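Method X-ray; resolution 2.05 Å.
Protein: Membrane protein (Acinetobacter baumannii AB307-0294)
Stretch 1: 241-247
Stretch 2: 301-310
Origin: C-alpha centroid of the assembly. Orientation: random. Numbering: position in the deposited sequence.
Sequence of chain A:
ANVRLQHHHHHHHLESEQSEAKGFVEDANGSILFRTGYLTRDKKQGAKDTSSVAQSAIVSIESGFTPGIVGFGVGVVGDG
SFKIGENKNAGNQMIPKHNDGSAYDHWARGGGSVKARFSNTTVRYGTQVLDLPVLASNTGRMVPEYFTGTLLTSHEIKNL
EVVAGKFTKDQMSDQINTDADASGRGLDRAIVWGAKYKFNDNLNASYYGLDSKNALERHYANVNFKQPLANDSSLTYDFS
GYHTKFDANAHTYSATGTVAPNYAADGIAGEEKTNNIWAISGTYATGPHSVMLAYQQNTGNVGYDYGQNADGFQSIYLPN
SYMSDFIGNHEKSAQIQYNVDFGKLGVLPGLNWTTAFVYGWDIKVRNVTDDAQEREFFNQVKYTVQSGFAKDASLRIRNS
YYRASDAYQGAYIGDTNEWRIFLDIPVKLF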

# COMPACT_ATOMS: atom_id res chain seq x y z
N GLY A 241 -11.47 -8.33 4.51
CA GLY A 241 -10.58 -9.34 5.07
C GLY A 241 -9.64 -10.12 4.12
O GLY A 241 -9.84 -10.08 2.92
N TYR A 242 -8.55 -10.63 4.68
CA TYR A 242 -7.68 -11.54 3.92
C TYR A 242 -7.59 -12.92 4.58
O TYR A 242 -7.52 -13.08 5.84
CB TYR A 242 -6.25 -11.04 3.82
CG TYR A 242 -6.03 -9.73 3.14
CD1 TYR A 242 -6.03 -8.56 3.87
CD2 TYR A 242 -5.66 -9.70 1.78
CE1 TYR A 242 -5.71 -7.34 3.24
CE2 TYR A 242 -5.45 -8.51 1.11
CZ TYR A 242 -5.45 -7.31 1.87
OH TYR A 242 -5.18 -6.18 1.24
N HIS A 243 -7.52 -13.89 3.71
CA HIS A 243 -7.08 -15.23 4.06
C HIS A 243 -5.73 -15.56 3.36
O HIS A 243 -5.67 -15.55 2.12
CB HIS A 243 -8.17 -16.20 3.69
CG HIS A 243 -7.77 -17.62 3.81
ND1 HIS A 243 -7.74 -18.27 5.02
CD2 HIS A 243 -7.28 -18.50 2.89
CE1 HIS A 243 -7.35 -19.53 4.84
NE2 HIS A 243 -7.04 -19.68 3.56
N THR A 244 -4.71 -15.93 4.13
CA THR A 244 -3.40 -16.22 3.56
C THR A 244 -2.88 -17.54 4.03
O THR A 244 -2.82 -17.86 5.22
CB THR A 244 -2.37 -15.14 3.98
OG1 THR A 244 -2.87 -13.88 3.64
CG2 THR A 244 -0.94 -15.37 3.25
N LYS A 245 -2.46 -18.36 3.10
CA LYS A 245 -1.76 -19.58 3.38
C LYS A 245 -0.34 -19.41 2.88
O LYS A 245 -0.08 -19.21 1.65
CB LYS A 245 -2.40 -20.80 2.70
CG LYS A 245 -1.78 -22.07 3.24
CD LYS A 245 -2.48 -23.32 2.72
CE LYS A 245 -2.27 -23.40 1.20
NZ LYS A 245 -2.13 -24.80 0.68
N PHE A 246 0.56 -19.44 3.82
CA PHE A 246 1.97 -19.34 3.55
C PHE A 246 2.52 -20.70 3.32
O PHE A 246 2.26 -21.64 4.10
CB PHE A 246 2.74 -18.69 4.76
CG PHE A 246 2.42 -17.27 4.98
CD1 PHE A 246 3.11 -16.27 4.29
CD2 PHE A 246 1.45 -16.91 5.84
CE1 PHE A 246 2.80 -14.93 4.50
CE2 PHE A 246 1.14 -15.56 6.08
CZ PHE A 246 1.82 -14.56 5.39
N ASP A 247 3.31 -20.79 2.26
CA ASP A 247 4.00 -22.13 1.86
C ASP A 247 5.03 -22.42 2.96
O ASP A 247 5.58 -21.47 3.64
CB ASP A 247 4.72 -21.87 0.53
CG ASP A 247 5.25 -23.12 -0.21
OD1 ASP A 247 4.49 -23.66 -1.07
OD2 ASP A 247 6.49 -23.44 -0.10
N ASN A 301 -2.28 -19.49 12.95
CA ASN A 301 -1.02 -19.64 13.59
C ASN A 301 0.12 -18.72 13.04
O ASN A 301 1.33 -19.00 13.22
CB ASN A 301 -0.61 -21.12 13.67
CG ASN A 301 -0.53 -21.76 12.30
OD1 ASN A 301 -0.69 -21.09 11.25
ND2 ASN A 301 -0.38 -23.04 12.30
N VAL A 302 -0.25 -17.60 12.43
CA VAL A 302 0.69 -16.59 12.06
C VAL A 302 -0.08 -15.36 12.01
O VAL A 302 -1.29 -15.38 11.71
CB VAL A 302 1.46 -16.97 10.70
CG1 VAL A 302 0.52 -17.00 9.49
CG2 VAL A 302 2.60 -16.04 10.38
N GLY A 303 0.60 -14.22 12.20
CA GLY A 303 0.06 -12.93 11.82
C GLY A 303 -0.02 -12.67 10.32
O GLY A 303 0.28 -13.53 9.52
N TYR A 304 -0.52 -11.50 9.96
CA TYR A 304 -0.65 -11.03 8.58
C TYR A 304 0.74 -10.50 8.12
O TYR A 304 0.98 -9.29 8.05
CB TYR A 304 -1.82 -10.10 8.38
CG TYR A 304 -2.05 -9.75 6.94
CD1 TYR A 304 -2.26 -10.75 6.00
CD2 TYR A 304 -1.94 -8.43 6.43
CE1 TYR A 304 -2.38 -10.47 4.67
CE2 TYR A 304 -2.16 -8.14 5.08
CZ TYR A 304 -2.30 -9.16 4.18
OH TYR A 304 -2.39 -9.01 2.80
N ASP A 305 1.67 -11.44 7.85
CA ASP A 305 3.14 -11.13 7.67
C ASP A 305 3.31 -10.78 6.14
O ASP A 305 3.93 -11.52 5.40
CB ASP A 305 4.00 -12.32 8.07
CG ASP A 305 4.15 -12.53 9.57
OD1 ASP A 305 3.32 -12.07 10.38
OD2 ASP A 305 4.98 -13.38 9.95
N TYR A 306 2.57 -9.75 5.69
CA TYR A 306 2.57 -9.30 4.31
C TYR A 306 3.91 -8.62 3.95
O TYR A 306 4.68 -8.10 4.79
CB TYR A 306 1.34 -8.44 3.97
CG TYR A 306 1.48 -6.97 4.40
CD1 TYR A 306 1.28 -6.58 5.72
CD2 TYR A 306 1.89 -6.00 3.51
CE1 TYR A 306 1.44 -5.26 6.13
CE2 TYR A 306 2.07 -4.73 3.92
CZ TYR A 306 1.87 -4.36 5.23
OH TYR A 306 2.10 -3.09 5.68
N GLY A 307 4.22 -8.61 2.68
CA GLY A 307 5.41 -7.85 2.26
C GLY A 307 6.70 -8.58 2.41
O GLY A 307 7.70 -8.02 2.09
N GLN A 308 6.72 -9.86 2.77
CA GLN A 308 7.95 -10.56 3.05
C GLN A 308 8.30 -11.56 1.91
O GLN A 308 9.25 -12.28 2.06
CB GLN A 308 7.84 -11.38 4.30
CG GLN A 308 7.33 -10.70 5.57
CD GLN A 308 8.14 -9.49 5.92
OE1 GLN A 308 7.65 -8.37 5.95
NE2 GLN A 308 9.33 -9.69 6.10
N ASN A 309 7.47 -11.67 0.88
CA ASN A 309 7.68 -12.71 -0.19
C ASN A 309 7.25 -12.12 -1.52
O ASN A 309 6.38 -12.71 -2.22
CB ASN A 309 6.72 -13.93 0.16
CG ASN A 309 7.04 -14.62 1.49
OD1 ASN A 309 7.93 -15.39 1.51
ND2 ASN A 309 6.33 -14.33 2.57
N ALA A 310 7.72 -10.91 -1.84
CA ALA A 310 7.50 -10.29 -3.10
C ALA A 310 6.02 -10.16 -3.44
O ALA A 310 5.60 -10.37 -4.56
CB ALA A 310 8.29 -10.98 -4.17

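The contact joins a β-strand, residues 241 to 246, to a segment without regular helix or strand, residues 301 to 310. The touching residues lie at least 56 positions apart in sequence, so this is a tertiary contact. The two backbones stay well separated: the CA atoms of Thr 244 and Tyr 304 are 7.7 Å apart, and those of Phe 246 and Val 302 are 9.0 Å apart. These pairs run in opposite sequence order, the strand advancing from Thr 244 to Phe 246 while its counterparts step back from Tyr 304 to Val 302. No hydrogen bond crosses between the stretches; the two stretches together bury 326 Å² of surface, and the closest contacts are made largely by side chains of the strand.

Strand alternation decides which residues take part. Tyr 242, Thr 244 and Phe 246 direct their CA-to-CB bonds toward the second stretch, whereas His 243 and Lys 245 direct theirs away and make no contact with it. All three of these contacting residues adopt the m rotamer at chi1.

Aromatic stacking anchors one end of the contact. The rings of Tyr 242 and Tyr 304 form an offset stack, with centroids 4.8 Å apart and planes inclined by 19°. The offset places Tyr 304 OH over one face of the Tyr 242 ring, 3.5 Å from Tyr 242 CD2, while Tyr 242 CD1 lies 3.8 Å from Tyr 304 CZ. The CA-to-CB bond of Tyr 304 points sideways, but its t rotamer (chi1 -174°) accompanies a side chain whose end comes nearer the strand. Both tyrosine hydroxyls are hydrogen-bonded elsewhere in the structure, so the stack can form without leaving either group unsatisfied.

Thr 244 meets the same tyrosine ring differently. Its OG1 lies 3.6 Å from Tyr 304 CE1, at the ring edge and near the ring plane, a van der Waals contact between a polar oxygen and an aromatic carbon.

Apolar packing is centred on Phe 246, which has 102 Å² covered by the second stretch, the largest such area of any residue here. Phe 246 CE2 lies 3.8 Å from Val 302 CG1, a contact between two hydrocarbon groups, and Phe 246 CZ is 4.1 Å from Asp 305 CB, the aliphatic part of an acidic side chain whose carboxylate oxygens are hydrogen-bonded elsewhere.

Polar atoms also border this ring. Phe 246 CZ approaches Asp 305 O at 3.7 Å, and Phe 246 CE2 lies 4.1 Å from Gly 303 O; both oxygens are oblique to the ring. Phe 246 CE1 is 4.1 Å from Asn 309 ND2, which sits at the ring edge near its plane and is hydrogen-bonded elsewhere.

Within the second stretch, two weak backbone hydrogen bonds mark a tight local path: Asp 305 N to Gly 303 O at 3.0 Å and Tyr 306 N to Tyr 304 O at 2.9 Å. Each joins residues two apart, and together they accompany the turn of the chain through Gly 303 to Tyr 306.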